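Local coordinates for protein 2-hydroxyisobutyryl-CoA synthetase (PDB 6HDY) that is a CoA synthetase of the ANL superfamily, built from a large AMP-binding domain and a smaller C-terminal domain, at residues A65-Y68 with R69-E73; R145-A148 with N149-R153; G177-G180 with A181-G184. All coordinates share one frame; numbering follows the deposited sequence.

Interaction 1 of 3, residues A65-Y68 with R69-E73; sequences APFY and RRKWE. With SO4 (sulfate ion), chain D.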
ATOM      1  N   ALA A  65      29.490  -8.684  -6.764  1.00 51.99           N
ATOM      2  CA  ALA A  65      28.922  -9.497  -5.691  1.00 48.94           C
ATOM      3  C   ALA A  65      29.909 -10.501  -5.097  1.00 54.62           C
ATOM      4  O   ALA A  65      30.108 -11.570  -5.674  1.00 56.15           O
ATOM      5  CB  ALA A  65      27.667 -10.210  -6.173  1.00 45.56           C
ATOM      6  N   PRO A  66      30.469 -10.240  -3.896  1.00 51.01           N
ATOM      7  CA  PRO A  66      31.353 -11.245  -3.279  1.00 53.04           C
ATOM      8  C   PRO A  66      30.602 -12.530  -2.911  1.00 55.57           C
ATOM      9  O   PRO A  66      31.237 -13.558  -2.758  1.00 57.44           O
ATOM     10  CB  PRO A  66      31.941 -10.515  -2.056  1.00 56.61           C
ATOM     11  CG  PRO A  66      31.656  -9.070  -2.282  1.00 59.87           C
ATOM     12  CD  PRO A  66      30.375  -9.030  -3.054  1.00 51.74           C
ATOM     13  N   PHE A  67      29.256 -12.479  -2.814  1.00 49.70           N
ATOM     14  CA  PHE A  67      28.407 -13.641  -2.549  1.00 47.40           C
ATOM     15  C   PHE A  67      28.558 -14.623  -3.695  1.00 51.58           C
ATOM     16  O   PHE A  67      28.784 -15.803  -3.442  1.00 52.30           O
ATOM     17  CB  PHE A  67      26.923 -13.226  -2.395  1.00 46.08           C
ATOM     18  CG  PHE A  67      25.944 -14.378  -2.427  1.00 45.18           C
ATOM     19  CD1 PHE A  67      25.751 -15.178  -1.307  1.00 48.70           C
ATOM     20  CD2 PHE A  67      25.245 -14.687  -3.589  1.00 45.05           C
ATOM     21  CE1 PHE A  67      24.880 -16.275  -1.351  1.00 47.77           C
ATOM     22  CE2 PHE A  67      24.372 -15.776  -3.626  1.00 46.33           C
ATOM     23  CZ  PHE A  67      24.194 -16.559  -2.504  1.00 44.76           C
ATOM     24  N   TYR A  68      28.406 -14.139  -4.953  1.00 46.56           N
ATOM     25  CA  TYR A  68      28.576 -14.951  -6.146  1.00 45.75           C
ATOM     26  C   TYR A  68      30.030 -15.331  -6.369  1.00 54.46           C
ATOM     27  O   TYR A  68      30.290 -16.479  -6.699  1.00 55.62           O
ATOM     28  CB  TYR A  68      27.985 -14.271  -7.383  1.00 44.70           C
ATOM     29  CG  TYR A  68      26.479 -14.295  -7.377  1.00 41.75           C
ATOM     30  CD1 TYR A  68      25.780 -15.494  -7.515  1.00 41.15           C
ATOM     31  CD2 TYR A  68      25.744 -13.124  -7.223  1.00 41.12           C
ATOM     32  CE1 TYR A  68      24.390 -15.529  -7.464  1.00 37.86           C
ATOM     33  CE2 TYR A  68      24.349 -13.145  -7.199  1.00 39.59           C
ATOM     34  CZ  TYR A  68      23.678 -14.351  -7.329  1.00 41.54           C
ATOM     35  OH  TYR A  68      22.309 -14.385  -7.301  1.00 37.80           O
ATOM     36  N   ARG A  69      30.976 -14.405  -6.150  1.00 54.68           N
ATOM     37  CA  ARG A  69      32.418 -14.693  -6.283  1.00 58.18           C
ATOM     38  C   ARG A  69      32.830 -15.868  -5.360  1.00 64.50           C
ATOM     39  O   ARG A  69      33.468 -16.804  -5.840  1.00 64.51           O
ATOM     40  CB  ARG A  69      33.273 -13.425  -6.047  1.00 56.56           C
ATOM     41  CG  ARG A  69      34.787 -13.653  -6.067  1.00 68.16           C
ATOM     42  CD  ARG A  69      35.455 -13.467  -7.427  1.00 73.74           C
ATOM     43  NE  ARG A  69      35.317 -12.096  -7.919  1.00 76.63           N
ATOM     44  CZ  ARG A  69      36.235 -11.141  -7.794  1.00 89.83           C
ATOM     45  NH1 ARG A  69      37.415 -11.409  -7.243  1.00 82.05           N
ATOM     46  NH2 ARG A  69      35.988  -9.917  -8.235  1.00 70.96           N
ATOM     47  N   ARG A  70      32.381 -15.852  -4.074  1.00 61.48           N
ATOM     48  CA  ARG A  70      32.651 -16.903  -3.078  1.00 61.89           C
ATOM     49  C   ARG A  70      31.966 -18.221  -3.411  1.00 62.98           C
ATOM     50  O   ARG A  70      32.603 -19.274  -3.328  1.00 65.04           O
ATOM     51  CB  ARG A  70      32.223 -16.462  -1.673  1.00 59.77           C
ATOM     52  CG  ARG A  70      33.294 -15.693  -0.909  1.00 68.20           C
ATOM     53  CD  ARG A  70      32.841 -15.389   0.513  1.00 76.97           C
ATOM     54  NE  ARG A  70      31.618 -14.577   0.548  1.00 77.41           N
ATOM     55  CZ  ARG A  70      31.600 -13.248   0.581  1.00 82.29           C
ATOM     56  NH1 ARG A  70      32.738 -12.560   0.594  1.00 69.13           N
ATOM     57  NH2 ARG A  70      30.447 -12.595   0.603  1.00 56.74           N
ATOM     58  N   LYS A  71      30.674 -18.163  -3.772  1.00 55.72           N
ATOM     59  CA  LYS A  71      29.844 -19.329  -4.079  1.00 53.53           C
ATOM     60  C   LYS A  71      30.347 -20.057  -5.303  1.00 56.71           C
ATOM     61  O   LYS A  71      30.470 -21.282  -5.275  1.00 56.76           O
ATOM     62  CB  LYS A  71      28.358 -18.940  -4.249  1.00 53.13           C
ATOM     63  CG  LYS A  71      27.427 -20.138  -4.177  1.00 57.79           C
ATOM     64  CD  LYS A  71      26.006 -19.828  -4.630  1.00 64.24           C
ATOM     65  CE  LYS A  71      24.968 -20.699  -3.950  1.00 62.57           C
ATOM     66  NZ  LYS A  71      25.397 -22.128  -3.822  1.00 77.41           N
ATOM     67  N   TRP A  72      30.639 -19.302  -6.374  1.00 52.96           N
ATOM     68  CA  TRP A  72      31.130 -19.855  -7.635  1.00 53.18           C
ATOM     69  C   TRP A  72      32.492 -20.463  -7.505  1.00 61.23           C
ATOM     70  O   TRP A  72      32.699 -21.553  -8.044  1.00 62.74           O
ATOM     71  CB  TRP A  72      31.070 -18.832  -8.765  1.00 50.73           C
ATOM     72  CG  TRP A  72      29.667 -18.431  -9.112  1.00 48.67           C
ATOM     73  CD1 TRP A  72      28.508 -19.033  -8.706  1.00 48.98           C
ATOM     74  CD2 TRP A  72      29.279 -17.306  -9.905  1.00 47.82           C
ATOM     75  NE1 TRP A  72      27.429 -18.380  -9.236  1.00 46.10           N
ATOM     76  CE2 TRP A  72      27.871 -17.298  -9.957  1.00 48.85           C
ATOM     77  CE3 TRP A  72      29.988 -16.304 -10.585  1.00 50.93           C
ATOM     78  CZ2 TRP A  72      27.156 -16.341 -10.689  1.00 47.49           C
ATOM     79  CZ3 TRP A  72      29.278 -15.331 -11.270  1.00 51.15           C
ATOM     80  CH2 TRP A  72      27.883 -15.364 -11.332  1.00 48.98           C
ATOM     81  N   GLU A  73      33.404 -19.810  -6.755  1.00 59.75           N
ATOM     82  CA  GLU A  73      34.765 -20.327  -6.518  1.00 62.70           C
ATOM     83  C   GLU A  73      34.706 -21.686  -5.792  1.00 67.58           C
ATOM     84  O   GLU A  73      35.447 -22.605  -6.152  1.00 68.94           O
ATOM     85  CB  GLU A  73      35.605 -19.322  -5.712  1.00 65.83           C
ATOM     86  CG  GLU A  73      36.181 -18.167  -6.523  1.00 72.53           C
ATOM     87  CD  GLU A  73      36.828 -17.050  -5.718  1.00 89.42           C
ATOM     88  OE1 GLU A  73      37.391 -16.119  -6.340  1.00 67.49           O
ATOM     89  OE2 GLU A  73      36.768 -17.100  -4.467  1.00 90.38           O
TER
HETATM   90  S   SO4 D 503      27.952 -14.876   2.132  1.00 80.79           S
HETATM   91  O1  SO4 D 503      27.794 -13.499   1.604  1.00 76.64           O
HETATM   92  O2  SO4 D 503      28.192 -14.855   3.583  1.00 82.04           O
HETATM   93  O3  SO4 D 503      29.093 -15.510   1.442  1.00 82.52           O
HETATM   94  O4  SO4 D 503      26.751 -15.702   1.893  1.00 81.90           O
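Arg-70 folds back over Pro-66 in the opening turns of helix 66-74, where Ala-65 holds the N-cap position. The contact is local, between residues one helical turn apart. CB of Arg-70 starts 3.3 Å from Pro-66 O, and CG keeps near the same oxygen. CD leads on toward the sulfate ion. The bend at chi3 (-60°) then turns the guanidinium across Pro-66. Pro-66 O lies over the centre of one guanidinium face, and the bond it accepts comes from the backbone N of Arg-70. Arg-70 NE donates to sulfate O3 at 2.8 Å. Arg-70 NH2 donates to sulfate O1 at 3.0 Å and makes a weak second bond to O3. Arg-70 NH1 rests 3.4 Å from Pro-66 CB. The sulfate probably comes from the crystallisation liquor. The sulfate is also bonded to Ser-103, while Arg-70 NH2 has a salt bridge to Asp-112. CD1 of Phe-67, at the edge of its ring, is 3.4 Å from sulfate O4.

Tyr-68 and Trp-72 meet at another side of the helix. Their ring planes stand at 42°, neither stacked nor edge-to-face. Tyr-68 OH is bonded to Pro-336 O and Ile-338 N, and Trp-72 packs on helix 43-64. CB of Tyr-68 makes a CH-pi contact over the six-membered ring of Trp-72, 3.9 Å from its centroid.

Interaction 2 of 3, residues R145-A148 with N149-R153; sequences RAIA and NAHAR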
ATOM      1  N   ARG A 145      12.529   0.483 -12.822  1.00 35.73           N
ATOM      2  CA  ARG A 145      12.170   0.804 -14.216  1.00 36.94           C
ATOM      3  C   ARG A 145      12.171  -0.463 -15.089  1.00 38.55           C
ATOM      4  O   ARG A 145      11.223  -0.666 -15.843  1.00 38.29           O
ATOM      5  CB  ARG A 145      13.058   1.919 -14.824  1.00 37.30           C
ATOM      6  CG  ARG A 145      12.937   3.318 -14.155  1.00 43.07           C
ATOM      7  CD  ARG A 145      11.545   3.694 -13.623  1.00 36.94           C
ATOM      8  NE  ARG A 145      10.466   3.616 -14.619  1.00 40.88           N
ATOM      9  CZ  ARG A 145       9.177   3.476 -14.312  1.00 49.49           C
ATOM     10  NH1 ARG A 145       8.798   3.390 -13.050  1.00 40.44           N
ATOM     11  NH2 ARG A 145       8.258   3.436 -15.271  1.00 32.22           N
ATOM     12  N   ALA A 146      13.181  -1.343 -14.932  1.00 34.68           N
ATOM     13  CA  ALA A 146      13.240  -2.619 -15.674  1.00 35.79           C
ATOM     14  C   ALA A 146      12.001  -3.500 -15.344  1.00 38.60           C
ATOM     15  O   ALA A 146      11.412  -4.096 -16.245  1.00 38.46           O
ATOM     16  CB  ALA A 146      14.533  -3.368 -15.354  1.00 36.93           C
ATOM     17  N   ILE A 147      11.578  -3.514 -14.073  1.00 32.92           N
ATOM     18  CA  ILE A 147      10.399  -4.264 -13.601  1.00 30.00           C
ATOM     19  C   ILE A 147       9.089  -3.663 -14.175  1.00 35.98           C
ATOM     20  O   ILE A 147       8.232  -4.412 -14.644  1.00 35.67           O
ATOM     21  CB  ILE A 147      10.369  -4.321 -12.030  1.00 29.92           C
ATOM     22  CG1 ILE A 147      11.573  -5.119 -11.480  1.00 28.91           C
ATOM     23  CG2 ILE A 147       9.010  -4.894 -11.521  1.00 26.11           C
ATOM     24  CD1 ILE A 147      11.896  -4.944  -9.955  1.00 28.44           C
ATOM     25  N   ALA A 148       8.933  -2.319 -14.103  1.00 33.92           N
ATOM     26  CA  ALA A 148       7.738  -1.628 -14.599  1.00 33.41           C
ATOM     27  C   ALA A 148       7.532  -1.850 -16.105  1.00 35.83           C
ATOM     28  O   ALA A 148       6.404  -2.089 -16.541  1.00 35.83           O
ATOM     29  CB  ALA A 148       7.821  -0.139 -14.288  1.00 34.48           C
ATOM     30  N   ASN A 149       8.621  -1.816 -16.881  1.00 32.39           N
ATOM     31  CA  ASN A 149       8.591  -2.035 -18.323  1.00 33.83           C
ATOM     32  C   ASN A 149       8.281  -3.471 -18.680  1.00 38.95           C
ATOM     33  O   ASN A 149       7.410  -3.704 -19.529  1.00 40.27           O
ATOM     34  CB  ASN A 149       9.878  -1.564 -18.969  1.00 36.44           C
ATOM     35  CG  ASN A 149       9.913  -0.082 -19.131  1.00 48.56           C
ATOM     36  OD1 ASN A 149       9.462   0.448 -20.136  1.00 42.55           O
ATOM     37  ND2 ASN A 149      10.413   0.626 -18.130  1.00 42.14           N
ATOM     38  N   ALA A 150       8.954  -4.438 -18.013  1.00 35.46           N
ATOM     39  CA  ALA A 150       8.696  -5.870 -18.190  1.00 34.15           C
ATOM     40  C   ALA A 150       7.244  -6.142 -17.891  1.00 36.50           C
ATOM     41  O   ALA A 150       6.594  -6.809 -18.673  1.00 35.52           O
ATOM     42  CB  ALA A 150       9.556  -6.681 -17.241  1.00 33.96           C
ATOM     43  N   HIS A 151       6.707  -5.588 -16.781  1.00 32.23           N
ATOM     44  CA  HIS A 151       5.316  -5.858 -16.393  1.00 29.84           C
ATOM     45  C   HIS A 151       4.293  -5.234 -17.316  1.00 33.70           C
ATOM     46  O   HIS A 151       3.295  -5.889 -17.564  1.00 32.75           O
ATOM     47  CB  HIS A 151       5.071  -5.473 -14.927  1.00 27.99           C
ATOM     48  CG  HIS A 151       5.655  -6.479 -13.990  1.00 29.61           C
ATOM     49  ND1 HIS A 151       5.494  -6.369 -12.654  1.00 29.82           N
ATOM     50  CD2 HIS A 151       6.366  -7.603 -14.252  1.00 30.33           C
ATOM     51  CE1 HIS A 151       6.100  -7.418 -12.123  1.00 28.19           C
ATOM     52  NE2 HIS A 151       6.630  -8.187 -13.049  1.00 28.82           N
ATOM     53  N   ALA A 152       4.518  -3.982 -17.814  1.00 31.40           N
ATOM     54  CA  ALA A 152       3.614  -3.318 -18.783  1.00 32.14           C
ATOM     55  C   ALA A 152       3.512  -4.166 -20.053  1.00 38.69           C
ATOM     56  O   ALA A 152       2.424  -4.317 -20.605  1.00 39.49           O
ATOM     57  CB  ALA A 152       4.132  -1.928 -19.147  1.00 33.41           C
ATOM     58  N   ARG A 153       4.652  -4.725 -20.491  1.00 36.63           N
ATOM     59  CA  ARG A 153       4.788  -5.583 -21.663  1.00 38.61           C
ATOM     60  C   ARG A 153       3.902  -6.846 -21.581  1.00 42.03           C
ATOM     61  O   ARG A 153       3.127  -7.128 -22.499  1.00 41.68           O
ATOM     62  CB  ARG A 153       6.269  -5.946 -21.855  1.00 39.08           C
ATOM     63  CG  ARG A 153       6.527  -7.120 -22.776  1.00 35.66           C
ATOM     64  CD  ARG A 153       7.990  -7.227 -23.059  1.00 33.74           C
ATOM     65  NE  ARG A 153       8.307  -8.447 -23.793  1.00 38.99           N
ATOM     66  CZ  ARG A 153       9.516  -8.989 -23.849  1.00 50.50           C
ATOM     67  NH1 ARG A 153      10.537  -8.407 -23.238  1.00 39.07           N
ATOM     68  NH2 ARG A 153       9.718 -10.103 -24.534  1.00 43.24           N
TER
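Asn-149 turns its side chain back onto Arg-145 because CG stands beside its own backbone N, with chi1 at -78°. His-151 takes nearly the same first torsion (-76°), which points its ring back along the helix toward Ile-147. All lie on helix 141-157, and these are contacts between residues four apart.

The amide of Asn-149 grips a backbone oxygen of the previous turn. Asn-149 ND2 donates to Arg-145 O at 2.7 Å, and the bond is almost straight at 174°. The oxygen lies in the plane of the amide, but ND2 stands above the plane of the carbonyl. Asn-149 N reaches Arg-145 O at 3.0 Å, from the opposite face. Two N-H groups therefore hold Arg-145 O. Asn-149 OD1 accepts from Arg-187 NE, while ND2 has a second partner in Glu-23, which also forms a salt bridge with Arg-145.

Ile-147 and His-151 run side by side. The CG2 branch of Ile-147 sits over one face of the His-151 imidazole, toward its rim, in a CH-pi contact 4.1 Å from the ring centroid. Both ring nitrogens are engaged elsewhere, His-151 ND1 with Gly-180 O and NE2 with Met-285 N, and these two bonds hold the buried ring in its rotation while the ring of Phe-284 meets it edge-to-face.

His-151 thus ties helix 141-157 to helix 176-187 and to the loop at Phe-284, which lines the ligand pocket, while Ala-148 and Ala-152 press on helix 176-187 at Arg-187 and Ala-148 also packs on Ala-183.

Interaction 3 of 3, residues G177-G180 with A181-G184; sequences GSWG and ALAG. With 8LQ ([[(2~{R},3~{S},4~{R},5~{R})-5-(6-aminopurin-9-yl)-3,4-bis(oxidanyl)oxolan-2-yl]methoxy-oxidanyl-phosphoryl] (3~{S})-3-oxidanylbutanoate), chain C.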
ATOM      1  N   GLY A 177       4.246  -8.442  -4.884  1.00 26.15           N
ATOM      2  CA  GLY A 177       3.136  -8.661  -5.785  1.00 24.76           C
ATOM      3  C   GLY A 177       2.382  -7.413  -6.168  1.00 27.92           C
ATOM      4  O   GLY A 177       2.240  -7.111  -7.358  1.00 27.75           O
ATOM      5  N   SER A 178       1.845  -6.708  -5.157  1.00 24.09           N
ATOM      6  CA  SER A 178       1.072  -5.475  -5.366  1.00 23.87           C
ATOM      7  C   SER A 178       1.877  -4.387  -6.086  1.00 26.90           C
ATOM      8  O   SER A 178       1.376  -3.784  -7.042  1.00 25.10           O
ATOM      9  CB  SER A 178       0.584  -4.942  -4.029  1.00 26.69           C
ATOM     10  OG  SER A 178       1.689  -4.759  -3.160  1.00 31.35           O
ATOM     11  N   TRP A 179       3.131  -4.136  -5.619  1.00 23.65           N
ATOM     12  CA  TRP A 179       4.025  -3.100  -6.185  1.00 23.01           C
ATOM     13  C   TRP A 179       4.364  -3.404  -7.622  1.00 27.50           C
ATOM     14  O   TRP A 179       4.395  -2.504  -8.459  1.00 29.92           O
ATOM     15  CB  TRP A 179       5.311  -2.943  -5.325  1.00 21.53           C
ATOM     16  CG  TRP A 179       5.009  -2.523  -3.917  1.00 22.45           C
ATOM     17  CD1 TRP A 179       4.928  -3.332  -2.824  1.00 25.33           C
ATOM     18  CD2 TRP A 179       4.661  -1.201  -3.466  1.00 22.26           C
ATOM     19  NE1 TRP A 179       4.575  -2.600  -1.717  1.00 25.83           N
ATOM     20  CE2 TRP A 179       4.395  -1.288  -2.081  1.00 26.74           C
ATOM     21  CE3 TRP A 179       4.522   0.044  -4.106  1.00 23.52           C
ATOM     22  CZ2 TRP A 179       4.018  -0.173  -1.311  1.00 26.03           C
ATOM     23  CZ3 TRP A 179       4.132   1.148  -3.348  1.00 25.50           C
ATOM     24  CH2 TRP A 179       3.898   1.037  -1.966  1.00 26.33           C
ATOM     25  N   GLY A 180       4.593  -4.672  -7.915  1.00 24.15           N
ATOM     26  CA  GLY A 180       4.897  -5.111  -9.275  1.00 25.28           C
ATOM     27  C   GLY A 180       3.763  -4.913 -10.257  1.00 29.10           C
ATOM     28  O   GLY A 180       4.001  -4.488 -11.385  1.00 29.94           O
ATOM     29  N   ALA A 181       2.520  -5.186  -9.836  1.00 25.77           N
ATOM     30  CA  ALA A 181       1.358  -4.976 -10.707  1.00 25.53           C
ATOM     31  C   ALA A 181       1.087  -3.482 -10.884  1.00 29.61           C
ATOM     32  O   ALA A 181       0.714  -3.041 -11.982  1.00 29.81           O
ATOM     33  CB  ALA A 181       0.127  -5.682 -10.151  1.00 25.02           C
ATOM     34  N   LEU A 182       1.278  -2.706  -9.803  1.00 26.60           N
ATOM     35  CA  LEU A 182       1.114  -1.259  -9.856  1.00 27.17           C
ATOM     36  C   LEU A 182       2.120  -0.603 -10.847  1.00 31.09           C
ATOM     37  O   LEU A 182       1.721   0.253 -11.648  1.00 29.75           O
ATOM     38  CB  LEU A 182       1.266  -0.664  -8.445  1.00 26.55           C
ATOM     39  CG  LEU A 182       1.415   0.852  -8.343  1.00 30.98           C
ATOM     40  CD1 LEU A 182       0.142   1.565  -8.791  1.00 31.70           C
ATOM     41  CD2 LEU A 182       1.811   1.254  -6.960  1.00 33.39           C
ATOM     42  N   ALA A 183       3.423  -0.996 -10.766  1.00 27.65           N
ATOM     43  CA  ALA A 183       4.494  -0.456 -11.618  1.00 26.61           C
ATOM     44  C   ALA A 183       4.222  -0.733 -13.095  1.00 32.87           C
ATOM     45  O   ALA A 183       4.516   0.110 -13.931  1.00 35.22           O
ATOM     46  CB  ALA A 183       5.859  -0.999 -11.204  1.00 25.69           C
ATOM     47  N   GLY A 184       3.656  -1.901 -13.396  1.00 31.34           N
ATOM     48  CA  GLY A 184       3.284  -2.312 -14.747  1.00 29.70           C
ATOM     49  C   GLY A 184       2.115  -1.503 -15.253  1.00 33.81           C
ATOM     50  O   GLY A 184       2.143  -1.022 -16.385  1.00 35.45           O
TER
HETATM   51  N9  8LQ C 502       3.426 -18.809  -6.231  1.00 38.02           N
HETATM   52  C8  8LQ C 502       3.518 -17.534  -6.643  1.00 39.25           C
HETATM   53  N7  8LQ C 502       2.830 -17.400  -7.772  1.00 39.26           N
HETATM   54  C5  8LQ C 502       2.324 -18.604  -8.085  1.00 39.51           C
HETATM   55  C6  8LQ C 502       1.514 -19.041  -9.075  1.00 36.41           C
HETATM   56  N6  8LQ C 502       1.141 -18.181 -10.008  1.00 30.16           N
HETATM   57  N1  8LQ C 502       1.116 -20.326  -9.152  1.00 38.77           N
HETATM   58  C2  8LQ C 502       1.502 -21.246  -8.174  1.00 35.87           C
HETATM   59  N3  8LQ C 502       2.272 -20.760  -7.127  1.00 36.00           N
HETATM   60  C4  8LQ C 502       2.691 -19.472  -7.120  1.00 38.60           C
HETATM   61  CAA 8LQ C 502       5.451 -11.564  -5.674  0.50 17.86           C
HETATM   62  CAZ 8LQ C 502       4.554 -12.546  -6.473  0.50 21.54           C
HETATM   63  OAE 8LQ C 502       3.201 -12.414  -6.047  0.50 17.92           O
HETATM   64  CAL 8LQ C 502       4.983 -14.015  -6.294  0.50 28.86           C
HETATM   65  CAS 8LQ C 502       5.013 -14.397  -4.809  0.50 38.33           C
HETATM   66  OAC 8LQ C 502       3.967 -14.648  -4.218  0.50 40.65           O
HETATM   67  OAQ 8LQ C 502       6.259 -14.345  -4.211  1.00 43.29           O
HETATM   68  PBC 8LQ C 502       6.561 -14.975  -2.772  1.00 41.42           P
HETATM   69  OAH 8LQ C 502       5.671 -14.124  -1.769  1.00 41.96           O
HETATM   70  OAD 8LQ C 502       7.991 -14.965  -2.417  1.00 50.88           O
HETATM   71  O5' 8LQ C 502       6.044 -16.464  -2.883  1.00 37.90           O
HETATM   72  C5' 8LQ C 502       6.553 -17.240  -3.966  1.00 34.53           C
HETATM   73  C4' 8LQ C 502       5.930 -18.612  -3.939  1.00 32.16           C
HETATM   74  O4' 8LQ C 502       4.488 -18.487  -4.058  1.00 31.98           O
HETATM   75  C3' 8LQ C 502       6.368 -19.310  -5.155  1.00 32.79           C
HETATM   76  O3' 8LQ C 502       7.654 -19.955  -4.931  1.00 32.30           O
HETATM   77  C2' 8LQ C 502       5.228 -20.314  -5.338  1.00 34.30           C
HETATM   78  O2' 8LQ C 502       5.317 -21.423  -4.358  1.00 35.31           O
HETATM   79  C1' 8LQ C 502       4.029 -19.451  -5.017  1.00 31.59           C
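Trp-179 lays the six-membered part of its indole beside Leu-182, with Trp-179 CE3 4.1 Å from Leu-182 CD2. The two side chains point the same way from helix 176-187, and the methyl meets the ring obliquely. CG of Leu-182 stands anti to its backbone N (chi1 168°), which sends the branched end along the tryptophan. The indole meets Phe-172 of its own chain and Phe-172 of the second subunit edge-to-face, and Leu-182 packs on Trp-179 of that subunit, so the pair belongs to the dimer interface. Trp-179 NE1 is bonded to Ser-173 O, and this bond and the Phe-172 contacts hold the indole in place.

The backbone under these side chains is regular helix. Ala-183 N donates to Trp-179 O at 2.9 Å, and Leu-182 N to Ser-178 O at 3.0 Å. The Gly-184 N to Gly-180 O bond is longer, 3.3 Å.

At the start of the helix, Gly-177 belongs to the ligand pocket. Gly-177 N lies 3.4 Å from CAA of 8LQ, and (3S)-3-hydroxybutanoic acid touches the same glycine. With no side chain here, the backbone itself forms this part of the pocket wall. The approach of N to a methyl carbon is van der Waals packing, which is consistent with recognition of this end by shape, while polar bonds to the ligand come from residues such as Ser-250 and Lys-466.

How the interactions relate
The three contacts follow in series along the chain. Each spans successive turns of a single helix, so none closes a long loop, nests in another or crosses it. Interaction 1 comes first, on helix 66-74, far out from the chain centre. It stands apart: its nearest atoms are about 14 Å from interaction 2 and about 19 Å from interaction 3. Interaction 2 follows on helix 141-157. Interaction 3 lies on helix 176-187, the crossover helix between parallel strands 165-168 and 191-193. Interactions 2 and 3 touch, with centres 9 Å apart. Together they join two packed helices of the AMP-binding domain beside the ligand pocket.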